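Local coordinates for protein NAD-dependent aldehyde dehydrogenase (PDB 3U4J) that probably oxidises aldehydes with NAD or NADP as the electron acceptor, as other aldehyde dehydrogenases do, and carries a bound calcium ion, at residues L4-A9 / V331-P336; P45-E50 / D335-R340; L111-P116 / E198-T203; H298-C303 / T341-M346; I347-A352 / A380-A385. All coordinates share one frame; numbering follows the deposited sequence.

Contact 1 (L4-A9 / V331-P336); sequences LSNFIA and VAFGDP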
# COMPACT_ATOMS: atom_id res chain seq x y z
N LEU A 4 3.35 -48.00 26.26
CA LEU A 4 2.14 -47.19 26.17
C LEU A 4 1.23 -47.77 25.10
O LEU A 4 1.68 -48.17 24.02
CB LEU A 4 2.46 -45.72 25.90
CG LEU A 4 3.42 -45.07 26.93
CD1 LEU A 4 3.81 -43.65 26.52
CD2 LEU A 4 2.79 -45.09 28.34
N SER A 5 -0.06 -47.83 25.41
CA SER A 5 -1.00 -48.43 24.47
C SER A 5 -1.35 -47.48 23.31
O SER A 5 -2.00 -47.89 22.36
CB SER A 5 -2.25 -48.87 25.20
OG SER A 5 -2.87 -47.76 25.80
N ASN A 6 -0.93 -46.21 23.40
CA ASN A 6 -1.09 -45.26 22.29
C ASN A 6 0.11 -45.25 21.33
O ASN A 6 0.10 -44.53 20.33
CB ASN A 6 -1.44 -43.85 22.79
CG ASN A 6 -0.43 -43.29 23.78
OD1 ASN A 6 0.13 -44.02 24.60
ND2 ASN A 6 -0.21 -41.99 23.73
N PHE A 7 1.13 -46.07 21.63
CA PHE A 7 2.30 -46.22 20.79
C PHE A 7 1.99 -47.15 19.63
O PHE A 7 1.49 -48.25 19.84
CB PHE A 7 3.48 -46.78 21.59
CG PHE A 7 4.73 -46.94 20.78
CD1 PHE A 7 5.30 -45.84 20.13
CD2 PHE A 7 5.34 -48.20 20.62
CE1 PHE A 7 6.46 -45.97 19.36
CE2 PHE A 7 6.51 -48.34 19.85
CZ PHE A 7 7.07 -47.21 19.22
N ILE A 8 2.27 -46.71 18.39
CA ILE A 8 2.09 -47.57 17.22
C ILE A 8 3.49 -48.07 16.80
O ILE A 8 4.34 -47.31 16.32
CB ILE A 8 1.38 -46.82 16.05
CG1 ILE A 8 -0.03 -46.38 16.47
CG2 ILE A 8 1.28 -47.70 14.83
CD1 ILE A 8 -0.75 -45.56 15.43
N ALA A 9 3.74 -49.36 17.03
CA ALA A 9 5.08 -49.88 16.79
C ALA A 9 5.34 -49.86 15.28
O ALA A 9 4.45 -50.18 14.52
CB ALA A 9 5.23 -51.29 17.36
N VAL A 331 -3.59 -39.92 22.43
CA VAL A 331 -3.02 -39.53 21.13
C VAL A 331 -1.99 -40.52 20.55
O VAL A 331 -1.02 -40.92 21.23
CB VAL A 331 -2.46 -38.06 21.15
CG1 VAL A 331 -1.25 -37.92 22.07
CG2 VAL A 331 -2.13 -37.61 19.72
N ALA A 332 -2.21 -40.91 19.30
CA ALA A 332 -1.39 -41.95 18.67
C ALA A 332 -0.02 -41.42 18.24
O ALA A 332 0.08 -40.41 17.51
CB ALA A 332 -2.14 -42.62 17.48
N PHE A 333 1.03 -42.08 18.71
CA PHE A 333 2.40 -41.73 18.35
C PHE A 333 3.17 -42.98 17.98
O PHE A 333 2.81 -44.09 18.42
CB PHE A 333 3.10 -40.90 19.43
CG PHE A 333 3.57 -41.69 20.62
CD1 PHE A 333 4.94 -41.85 20.85
CD2 PHE A 333 2.66 -42.24 21.52
CE1 PHE A 333 5.40 -42.57 21.96
CE2 PHE A 333 3.10 -42.97 22.62
CZ PHE A 333 4.47 -43.13 22.84
N GLY A 334 4.19 -42.82 17.14
CA GLY A 334 4.97 -43.97 16.67
C GLY A 334 5.13 -44.01 15.16
O GLY A 334 5.38 -42.99 14.52
N ASP A 335 4.95 -45.20 14.60
CA ASP A 335 5.22 -45.47 13.19
C ASP A 335 4.78 -44.33 12.25
O ASP A 335 3.58 -44.17 12.00
CB ASP A 335 4.51 -46.77 12.79
CG ASP A 335 4.94 -47.26 11.39
OD1 ASP A 335 5.74 -46.57 10.71
OD2 ASP A 335 4.45 -48.34 10.98
N PRO A 336 5.75 -43.56 11.71
CA PRO A 336 5.37 -42.48 10.80
C PRO A 336 4.61 -42.93 9.56
O PRO A 336 3.91 -42.12 8.96
CB PRO A 336 6.70 -41.82 10.44
CG PRO A 336 7.65 -42.20 11.58
CD PRO A 336 7.20 -43.59 11.97

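Contact 2 (P45-E50 / D335-R340); sequences PGHAGE and DPLNER. With CA (calcium ion), chain E.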
# COMPACT_ATOMS: atom_id res chain seq x y z
N PRO A 45 14.42 -42.30 10.90
CA PRO A 45 14.47 -42.24 12.37
C PRO A 45 13.33 -43.05 12.98
O PRO A 45 13.40 -43.42 14.15
CB PRO A 45 14.32 -40.75 12.67
CG PRO A 45 13.58 -40.19 11.51
CD PRO A 45 13.98 -41.02 10.31
N GLY A 46 12.28 -43.31 12.20
CA GLY A 46 11.15 -44.08 12.68
C GLY A 46 11.37 -45.59 12.66
O GLY A 46 10.65 -46.33 13.34
N HIS A 47 12.39 -46.04 11.91
CA HIS A 47 12.57 -47.45 11.55
C HIS A 47 14.05 -47.84 11.59
O HIS A 47 14.78 -47.68 10.60
CB HIS A 47 12.04 -47.70 10.15
CG HIS A 47 10.71 -47.05 9.87
ND1 HIS A 47 9.51 -47.71 10.04
CD2 HIS A 47 10.40 -45.83 9.38
CE1 HIS A 47 8.52 -46.91 9.69
NE2 HIS A 47 9.04 -45.76 9.28
N ALA A 48 14.52 -48.33 12.74
CA ALA A 48 15.96 -48.61 12.89
C ALA A 48 16.60 -49.33 11.69
O ALA A 48 16.05 -50.29 11.19
CB ALA A 48 16.26 -49.39 14.22
N GLY A 49 17.75 -48.84 11.23
CA GLY A 49 18.54 -49.54 10.21
C GLY A 49 18.06 -49.44 8.77
O GLY A 49 18.71 -49.97 7.86
N GLU A 50 16.91 -48.79 8.53
CA GLU A 50 16.44 -48.62 7.16
C GLU A 50 17.08 -47.39 6.52
O GLU A 50 16.89 -46.27 6.99
CB GLU A 50 14.90 -48.50 7.10
CG GLU A 50 14.13 -49.72 7.66
CD GLU A 50 14.10 -50.94 6.72
OE1 GLU A 50 13.62 -52.01 7.18
OE2 GLU A 50 14.53 -50.86 5.54
N ASP A 335 4.95 -45.20 14.60
CA ASP A 335 5.22 -45.47 13.19
C ASP A 335 4.78 -44.33 12.25
O ASP A 335 3.58 -44.17 12.00
CB ASP A 335 4.51 -46.77 12.79
CG ASP A 335 4.94 -47.26 11.39
OD1 ASP A 335 5.74 -46.57 10.71
OD2 ASP A 335 4.45 -48.34 10.98
N PRO A 336 5.75 -43.56 11.71
CA PRO A 336 5.37 -42.48 10.80
C PRO A 336 4.61 -42.93 9.56
O PRO A 336 3.91 -42.12 8.96
CB PRO A 336 6.70 -41.82 10.44
CG PRO A 336 7.65 -42.20 11.58
CD PRO A 336 7.20 -43.59 11.97
N LEU A 337 4.71 -44.20 9.18
CA LEU A 337 4.05 -44.70 7.97
C LEU A 337 2.61 -45.10 8.21
O LEU A 337 1.88 -45.37 7.25
CB LEU A 337 4.82 -45.90 7.38
CG LEU A 337 6.22 -45.58 6.86
CD1 LEU A 337 6.84 -46.82 6.23
CD2 LEU A 337 6.14 -44.43 5.84
N ASN A 338 2.20 -45.14 9.48
CA ASN A 338 0.80 -45.45 9.80
C ASN A 338 -0.08 -44.21 9.68
O ASN A 338 0.25 -43.17 10.23
CB ASN A 338 0.70 -46.04 11.20
CG ASN A 338 -0.61 -46.78 11.42
OD1 ASN A 338 -1.69 -46.20 11.27
ND2 ASN A 338 -0.51 -48.06 11.79
N GLU A 339 -1.20 -44.34 8.98
CA GLU A 339 -2.12 -43.21 8.74
C GLU A 339 -2.77 -42.68 10.03
O GLU A 339 -3.18 -41.53 10.06
CB GLU A 339 -3.23 -43.62 7.76
CG GLU A 339 -2.72 -43.88 6.31
CD GLU A 339 -2.32 -42.61 5.58
OE1 GLU A 339 -2.76 -41.49 5.97
OE2 GLU A 339 -1.56 -42.72 4.60
N ARG A 340 -2.83 -43.51 11.07
CA ARG A 340 -3.41 -43.12 12.36
C ARG A 340 -2.46 -42.31 13.23
O ARG A 340 -2.88 -41.61 14.16
CB ARG A 340 -3.89 -44.37 13.15
CG ARG A 340 -4.98 -45.17 12.45
CD ARG A 340 -5.47 -46.45 13.24
NE ARG A 340 -4.63 -46.88 14.37
CZ ARG A 340 -3.86 -47.98 14.41
NH1 ARG A 340 -3.76 -48.81 13.36
NH2 ARG A 340 -3.17 -48.24 15.50
CA CA E . 15.15 -50.78 3.32
O HOH W 1 14.17 -53.05 3.14
O HOH W 2 14.93 -48.42 2.72
O HOH W 3 15.58 -51.43 1.00

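Contact 3 (L111-P116 / E198-T203); sequences LEVGKP and EFTSGT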
# COMPACT_ATOMS: atom_id res chain seq x y z
N LEU A 111 9.62 -40.55 5.62
CA LEU A 111 10.75 -41.45 5.82
C LEU A 111 12.00 -40.73 6.34
O LEU A 111 12.69 -41.25 7.22
CB LEU A 111 11.07 -42.17 4.50
CG LEU A 111 10.09 -43.26 4.07
CD1 LEU A 111 10.45 -43.77 2.63
CD2 LEU A 111 10.10 -44.38 5.07
N GLU A 112 12.31 -39.55 5.79
CA GLU A 112 13.55 -38.86 6.14
C GLU A 112 13.41 -38.09 7.44
O GLU A 112 14.36 -38.01 8.21
CB GLU A 112 14.01 -37.92 5.02
CG GLU A 112 14.29 -38.63 3.71
CD GLU A 112 14.84 -37.73 2.62
OE1 GLU A 112 15.03 -36.51 2.84
OE2 GLU A 112 15.10 -38.25 1.52
N VAL A 113 12.24 -37.50 7.67
CA VAL A 113 12.06 -36.66 8.84
C VAL A 113 11.51 -37.46 10.04
O VAL A 113 11.74 -37.08 11.16
CB VAL A 113 11.12 -35.42 8.55
CG1 VAL A 113 10.86 -34.60 9.82
CG2 VAL A 113 11.68 -34.55 7.43
N GLY A 114 10.78 -38.56 9.80
CA GLY A 114 10.04 -39.23 10.88
C GLY A 114 8.68 -38.59 11.14
O GLY A 114 8.08 -38.78 12.18
N LYS A 115 8.22 -37.81 10.16
CA LYS A 115 6.97 -37.08 10.23
C LYS A 115 5.83 -38.04 9.91
O LYS A 115 5.93 -38.81 8.95
CB LYS A 115 7.02 -36.00 9.14
CG LYS A 115 6.10 -34.83 9.24
CD LYS A 115 6.34 -33.89 8.03
CE LYS A 115 7.60 -33.04 8.21
NZ LYS A 115 7.41 -31.97 9.23
N PRO A 116 4.76 -38.03 10.72
CA PRO A 116 3.59 -38.85 10.40
C PRO A 116 3.11 -38.60 8.96
O PRO A 116 3.02 -37.45 8.54
CB PRO A 116 2.54 -38.36 11.39
CG PRO A 116 3.34 -37.86 12.55
CD PRO A 116 4.56 -37.22 11.93
N GLU A 198 21.50 -32.02 6.15
CA GLU A 198 22.14 -33.33 5.92
C GLU A 198 21.23 -34.51 6.20
O GLU A 198 21.42 -35.58 5.62
CB GLU A 198 23.38 -33.45 6.81
CG GLU A 198 23.04 -33.49 8.31
CD GLU A 198 24.23 -33.17 9.22
OE1 GLU A 198 24.67 -34.09 9.93
OE2 GLU A 198 24.71 -32.01 9.23
N PHE A 199 20.29 -34.35 7.14
CA PHE A 199 19.31 -35.41 7.42
C PHE A 199 18.14 -35.54 6.42
O PHE A 199 17.49 -36.58 6.40
CB PHE A 199 18.67 -35.24 8.81
CG PHE A 199 19.66 -35.23 9.94
CD1 PHE A 199 20.58 -36.27 10.09
CD2 PHE A 199 19.67 -34.19 10.84
CE1 PHE A 199 21.50 -36.27 11.15
CE2 PHE A 199 20.59 -34.17 11.91
CZ PHE A 199 21.51 -35.22 12.06
N THR A 200 17.84 -34.49 5.67
CA THR A 200 16.52 -34.39 5.01
C THR A 200 16.61 -33.66 3.68
O THR A 200 16.00 -32.61 3.48
CB THR A 200 15.48 -33.68 5.90
OG1 THR A 200 16.01 -32.42 6.33
CG2 THR A 200 15.14 -34.51 7.16
N SER A 201 17.38 -34.21 2.76
CA SER A 201 17.61 -33.51 1.51
C SER A 201 16.70 -33.94 0.37
O SER A 201 16.66 -33.28 -0.65
CB SER A 201 19.08 -33.63 1.12
OG SER A 201 19.88 -32.97 2.08
N GLY A 202 15.97 -35.03 0.54
CA GLY A 202 15.25 -35.66 -0.56
C GLY A 202 14.16 -34.77 -1.14
O GLY A 202 14.12 -34.55 -2.36
N THR A 203 13.27 -34.24 -0.30
CA THR A 203 12.21 -33.39 -0.90
C THR A 203 12.73 -32.09 -1.52
O THR A 203 12.14 -31.59 -2.48
CB THR A 203 11.00 -33.12 0.05
OG1 THR A 203 11.45 -32.42 1.19
CG2 THR A 203 10.34 -34.40 0.44
O HOH W 4 13.12 -34.66 2.67

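Contact 4 (H298-C303 / T341-M346); sequences HNAGQC and TKIGAM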
# COMPACT_ATOMS: atom_id res chain seq x y z
N HIS A 298 2.76 -31.16 18.06
CA HIS A 298 2.91 -31.00 16.62
C HIS A 298 4.37 -31.22 16.25
O HIS A 298 5.27 -30.63 16.85
CB HIS A 298 2.48 -29.60 16.20
CG HIS A 298 2.70 -29.31 14.75
ND1 HIS A 298 2.14 -30.07 13.75
CD2 HIS A 298 3.46 -28.37 14.13
CE1 HIS A 298 2.51 -29.59 12.58
NE2 HIS A 298 3.32 -28.57 12.78
N ASN A 299 4.59 -32.07 15.25
CA ASN A 299 5.93 -32.42 14.82
C ASN A 299 6.80 -32.97 15.95
O ASN A 299 8.02 -32.82 15.93
CB ASN A 299 6.61 -31.21 14.17
CG ASN A 299 7.50 -31.61 13.02
OD1 ASN A 299 8.65 -31.17 12.92
ND2 ASN A 299 6.97 -32.43 12.14
N ALA A 300 6.15 -33.58 16.93
CA ALA A 300 6.84 -34.13 18.10
C ALA A 300 7.58 -33.02 18.88
O ALA A 300 8.60 -33.25 19.52
CB ALA A 300 7.79 -35.31 17.69
N GLY A 301 7.01 -31.81 18.82
CA GLY A 301 7.57 -30.63 19.47
C GLY A 301 8.85 -30.11 18.84
O GLY A 301 9.47 -29.19 19.40
N GLN A 302 9.26 -30.68 17.70
CA GLN A 302 10.44 -30.22 16.99
C GLN A 302 9.97 -29.09 16.06
O GLN A 302 9.80 -29.27 14.84
CB GLN A 302 11.05 -31.36 16.18
CG GLN A 302 11.52 -32.55 17.03
CD GLN A 302 11.72 -33.81 16.23
OE1 GLN A 302 10.82 -34.26 15.47
NE2 GLN A 302 12.85 -34.41 16.39
N CYS A 303 9.74 -27.92 16.66
CA CYS A 303 8.98 -26.86 15.97
C CYS A 303 9.27 -25.54 16.66
O CYS A 303 9.07 -25.40 17.88
CB CYS A 303 7.48 -27.17 16.01
SG CYS A 303 6.49 -25.87 15.25
N THR A 341 -1.16 -42.38 12.94
CA THR A 341 -0.15 -41.71 13.77
C THR A 341 -0.30 -40.19 13.75
O THR A 341 -0.44 -39.60 12.66
CB THR A 341 1.27 -42.12 13.32
OG1 THR A 341 1.40 -43.55 13.43
CG2 THR A 341 2.34 -41.46 14.21
N LYS A 342 -0.25 -39.57 14.92
CA LYS A 342 -0.38 -38.11 15.03
C LYS A 342 0.95 -37.48 15.40
O LYS A 342 1.17 -36.30 15.16
CB LYS A 342 -1.45 -37.73 16.08
CG LYS A 342 -2.89 -38.15 15.73
CD LYS A 342 -3.48 -37.39 14.52
CE LYS A 342 -3.87 -35.95 14.85
NZ LYS A 342 -4.65 -35.92 16.14
N ILE A 343 1.82 -38.26 16.03
CA ILE A 343 3.11 -37.80 16.51
C ILE A 343 4.16 -38.84 16.11
O ILE A 343 3.99 -40.02 16.37
CB ILE A 343 3.14 -37.63 18.05
CG1 ILE A 343 2.03 -36.70 18.55
CG2 ILE A 343 4.55 -37.13 18.55
CD1 ILE A 343 1.79 -36.82 20.03
N GLY A 344 5.23 -38.39 15.45
CA GLY A 344 6.24 -39.31 14.93
C GLY A 344 7.54 -39.37 15.72
O GLY A 344 7.54 -39.36 16.95
N ALA A 345 8.66 -39.45 15.00
CA ALA A 345 9.93 -39.83 15.60
C ALA A 345 10.77 -38.60 15.92
O ALA A 345 10.55 -37.53 15.34
CB ALA A 345 10.71 -40.79 14.63
N MSE A 346 11.72 -38.77 16.84
CA MSE A 346 12.80 -37.79 17.04
C MSE A 346 13.73 -37.87 15.83
O MSE A 346 13.97 -38.97 15.30
CB MSE A 346 13.62 -38.11 18.30
CG MSE A 346 12.92 -38.00 19.65
SE MSE A 346 12.42 -36.13 20.10
CE MSE A 346 10.71 -36.16 19.21
O HOH W 5 2.86 -34.32 14.46

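Contact 5 (I347-A352 / A380-A385); sequences ISEAHA and AGLYYA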
# COMPACT_ATOMS: atom_id res chain seq x y z
N ILE A 347 14.30 -36.74 15.42
CA ILE A 347 15.11 -36.69 14.19
C ILE A 347 16.40 -37.55 14.26
O ILE A 347 16.83 -38.13 13.24
CB ILE A 347 15.46 -35.24 13.81
CG1 ILE A 347 15.89 -35.15 12.34
CG2 ILE A 347 16.53 -34.65 14.75
CD1 ILE A 347 14.76 -35.31 11.34
N SER A 348 17.01 -37.64 15.45
CA SER A 348 18.28 -38.35 15.57
C SER A 348 18.48 -38.85 17.00
O SER A 348 17.76 -38.44 17.92
CB SER A 348 19.47 -37.49 15.15
OG SER A 348 19.73 -36.48 16.12
N GLU A 349 19.43 -39.77 17.17
CA GLU A 349 19.74 -40.25 18.53
C GLU A 349 20.33 -39.09 19.35
O GLU A 349 19.98 -38.93 20.52
CB GLU A 349 20.69 -41.47 18.47
CG GLU A 349 21.25 -41.92 19.84
CD GLU A 349 20.24 -42.66 20.72
OE1 GLU A 349 19.49 -43.52 20.21
OE2 GLU A 349 20.20 -42.40 21.95
N ALA A 350 21.19 -38.27 18.74
CA ALA A 350 21.77 -37.11 19.44
C ALA A 350 20.65 -36.16 19.89
O ALA A 350 20.66 -35.67 21.04
CB ALA A 350 22.82 -36.36 18.57
N HIS A 351 19.66 -35.94 19.03
CA HIS A 351 18.57 -35.05 19.42
C HIS A 351 17.72 -35.64 20.54
O HIS A 351 17.39 -34.93 21.49
CB HIS A 351 17.69 -34.66 18.22
CG HIS A 351 16.69 -33.60 18.55
ND1 HIS A 351 17.06 -32.29 18.76
CD2 HIS A 351 15.35 -33.65 18.73
CE1 HIS A 351 15.98 -31.57 19.04
NE2 HIS A 351 14.93 -32.38 19.04
N ALA A 352 17.37 -36.92 20.43
CA ALA A 352 16.61 -37.61 21.48
C ALA A 352 17.32 -37.52 22.86
O ALA A 352 16.68 -37.29 23.88
CB ALA A 352 16.31 -39.08 21.09
N ALA A 380 13.09 -50.31 18.07
CA ALA A 380 12.39 -50.13 16.79
C ALA A 380 12.65 -48.78 16.08
O ALA A 380 12.54 -48.69 14.86
CB ALA A 380 10.90 -50.36 16.99
N GLY A 381 13.00 -47.75 16.84
CA GLY A 381 13.36 -46.45 16.26
C GLY A 381 13.52 -45.39 17.32
O GLY A 381 13.70 -45.70 18.51
N LEU A 382 13.44 -44.13 16.90
CA LEU A 382 13.66 -43.01 17.81
C LEU A 382 12.33 -42.36 18.21
O LEU A 382 11.72 -41.61 17.42
CB LEU A 382 14.62 -41.99 17.20
CG LEU A 382 15.94 -42.53 16.65
CD1 LEU A 382 16.63 -41.56 15.67
CD2 LEU A 382 16.88 -42.92 17.78
N TYR A 383 11.86 -42.67 19.41
CA TYR A 383 10.59 -42.13 19.86
C TYR A 383 10.69 -41.64 21.30
O TYR A 383 11.26 -42.34 22.16
CB TYR A 383 9.49 -43.18 19.77
CG TYR A 383 9.29 -43.70 18.35
CD1 TYR A 383 8.55 -42.97 17.43
CD2 TYR A 383 9.83 -44.93 17.96
CE1 TYR A 383 8.35 -43.45 16.12
CE2 TYR A 383 9.65 -45.42 16.66
CZ TYR A 383 8.90 -44.67 15.75
OH TYR A 383 8.70 -45.14 14.48
N TYR A 384 10.12 -40.46 21.55
CA TYR A 384 10.10 -39.90 22.90
C TYR A 384 8.66 -39.73 23.34
O TYR A 384 7.82 -39.27 22.58
CB TYR A 384 10.90 -38.58 22.96
CG TYR A 384 11.35 -38.30 24.38
CD1 TYR A 384 12.58 -38.79 24.83
CD2 TYR A 384 10.52 -37.65 25.28
CE1 TYR A 384 13.00 -38.61 26.17
CE2 TYR A 384 10.92 -37.44 26.61
CZ TYR A 384 12.16 -37.93 27.04
OH TYR A 384 12.54 -37.73 28.33
N ALA A 385 8.35 -40.13 24.57
CA ALA A 385 6.97 -40.10 25.04
C ALA A 385 6.45 -38.66 25.19
O ALA A 385 7.20 -37.78 25.57
CB ALA A 385 6.86 -40.82 26.37

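Contact 1 (L4-A9 / V331-P336)
The carbonyl oxygen of Phe333 is approached twice from the 4-9 segment: Ile8 N donates to Phe333 O at 2.7 Å, and the CA-H of Phe7 points at the same Phe333 O from 3.2 Å. Phe333 N to Asn6 O (3.1 Å) and Asp335 N to Ile8 O (2.8 Å) complete the ladder of a small two-stranded parallel sheet. Beyond the ladder a side chain takes over, Asn6 ND2 donating to Val331 O at 2.8 Å with the acceptor 18° out of the amide plane. Asn6 CG stands between its own backbone N and carbonyl carbon (chi1 56°) and lies at the edge of the Phe333 ring, in its plane. An alanine here would probably leave Val331 O without this donor and open a gap beside the Phe333 ring. Phe7 and Phe333 rise from the same face of the sheet, their rings obliquely turned; Phe7 CD1 lies over one face of the Phe333 ring toward its rim, 3.7 Å from Phe333 CE1. Leu4 CD1 reaches Phe333 CZ at 3.8 Å, and Ile376 also packs on Leu4, Phe7 and Phe333. Ile8 CD1 lies against Ala332 CB. At Gly334 a side chain would strike Ile8 O. Main-chain bonds thus join the N-terminal arm to strand 333-334, with the Asn6 amide, the two phenyl rings and Ile8 packing around them.

Contact 2 (P45-E50 / D335-R340)
The imidazole of His47 presents its edge to Asp335 OD1, with ring and carboxylate planes 81° apart, nearly perpendicular. The ring comes close to Pro336 and Leu337 as well as to the carboxylate. Leu337 approaches it obliquely with CG and CD1, while Pro336 CD lies 4.0 Å from Gly46 CA; a side chain at Gly46 would run into that same CD. Both Pro336 and Leu337 also pack on Ser110 of helix 102-113. Asp335 CG is anti to its backbone N (chi1 -170°), which takes the carboxylate toward His47 and Leu337 N. Its OD1 accepts from Leu337 N at 3.0 Å, the donor coming from above the carboxylate plane. This is an Asx turn, laid over the type I turn closed by Asn338 N to Asp335 O (3.0 Å). Asp335 OD2 is held by Asp11 N. An alanine in place of Asp335 would probably leave Leu337 N and Asp11 N without their acceptor and the edge of the His47 ring without its carboxylate neighbour. At the far end of the 45-50 loop the type II turn from His47 to Glu50 leads to the metal. The Glu50 chain bends at chi2 (-76°), and Glu50 OE2 binds calcium at 2.3 Å, beside three waters. His47 packs on Leu17, whose backbone O completes the calcium site with Glu50 and the waters.

Contact 3 (L111-P116 / E198-T203)
The flat carboxylate of Glu112 receives Gly202 N on the syn lone pair of OE1, the Gly202 N to Glu112 OE1 distance being 2.9 Å and the N-H...O angle 153°. Its other oxygen, Glu112 OE2, lies 3.3 Å from Gly202 CA, where any side chain would collide with it. The ring of Phe199 has Glu198 CG over the centre of one face and leads away from the 111-116 segment, leaving the main chain of Phe199 nearer to Glu112. The Glu112 chain is extended beyond CG (chi2 -176°), which carries the carboxylate from the last turn of helix 102-113 to the beginning of helix 202-214. That second helix links the parallel strands 191-195 and 221-223, a beta-alpha-beta unit consistent with the Rossmann-type coenzyme domain of aldehyde dehydrogenases. The helix start is likely to stabilise the negative charge of Glu112. A water extends the grip: it donates to Glu112 OE1 at 2.7 Å and accepts from Thr203 N at 3.0 Å. Thr203 OG1 is engaged by Glu109, one helical turn before Glu112. Beside this polar patch two methyls press together, Val113 CG2 and Thr200 CG2 at 3.5 Å, tighter than usual for carbon atoms. Thr200 CG2 is anti to its own carbonyl carbon and also comes within 3.7 Å of Glu112 O. Pro174 of helix 174-187 packs against both Val113 and Thr200, and Glu112 O is bonded to Arg42 NE.

Contact 4 (H298-C303 / T341-M346)
Ala300 and Gln302 lie in the loop that carries the family's Gly-Gln-x-Cys motif, which in aldehyde dehydrogenases holds the catalytic cysteine, and here the loop is backed by the 341-346 segment. Asn299, Ala300 and Gly301 all have positive phi and form a tight left-handed turn, bound by Gly301 N to His298 O (2.9 Å) and Gln302 N to Asn299 O (3.0 Å). The turn pushes the methyl of Ala300 out between two side chains. Met346, present as selenomethionine, touches Ala300 CB with CE at 3.4 Å, a close fit, and Ile343 CG2 meets Ala300 CB from 3.8 Å. Bends at chi2 (-67°) and chi3 (88°) fold the Met346 chain back, its CE returning to the loop although its CB points away from it. Gln302, extended beyond CG, crosses Met346 obliquely with CD 3.9 Å from Met346 CE, and the end of its amide comes close to the backbone of Ala345 and Met346. The methyl contacts are apolar; a water supplies a polar bridge, accepting from Asn299 N at 2.9 Å and donating to Lys342 O at 2.7 Å. The Lys342 side chain goes to Trp504 of a second subunit, with a cation-pi contact and a hydrogen bond from NZ to its backbone O. Helix 285-297 enters the 298-303 loop and strand 307-313 follows it, while Met346 packs on Ala352 and Val355 of helix 349-364 and on Tyr384 of strand 383-390.

Contact 5 (I347-A352 / A380-A385)
Leu382 fits against the opening turn of helix 349-364, whose N-cap is Ser348. The side chain stands just ahead of strand 383-390, which joins the parallel strand 407-413 in the second large mixed sheet of the subunit, so the contact seats a helix start beside the entry to a sheet strand. Leu382 CG is anti to its carbonyl carbon (chi1 -51°), and the two methyls divide the work. Leu382 CD1 lies on the main chain of the cap residue, 3.5 Å from Ser348 C and 3.6 Å from Ser348 CA. Leu382 CD2 turns to the next residue, 3.6 Å from Glu349 OE1 and 4.1 Å from Glu349 CB, the two side chains crossing at about a right angle. Glu349, bent at chi2, is paired with Arg375, which lies outside the two segments, in a salt bridge, and Arg375 also packs on Leu382; Leu382 thus touches both of these charged residues. Tyr384 points its CB toward the helix, with CD1 4.5 Å from Ala352 O, a loose oblique approach, while its hydroxyl bonds to His356 ND1 farther along the same helix. Ala352 also faces the strand and abuts Arg375. Within the first turn Ala352 N is bonded to Ser348 O, and the capping bond runs from His351 N to Ser348 OG, 3.0 Å long with an N-H...O angle of 157°.

Contacts 2, 3 and 4 are buried, whereas contacts 1 and 5 are partly open to solvent. Contacts 1 and 2 share Asp335 and Pro336: the first uses strand bonds, the second an imidazole, an Asx turn and packing. Contacts 2, 4 and 5 meet around Leu382, whose backbone bonds to Pro45 and Met346, and Tyr383 OH reaches Gly46 O. Contact 3 joins the others through Gly114 O to Ala345 N and through Ile347, which packs on Val113 and Thr200. Contact 1 combines a sheet ladder with aromatic packing, and contact 3 sets a carboxylate at a helix start; contacts 4 and 5 rest on methyl groups, both beside helix 349-364 and strand 383-390.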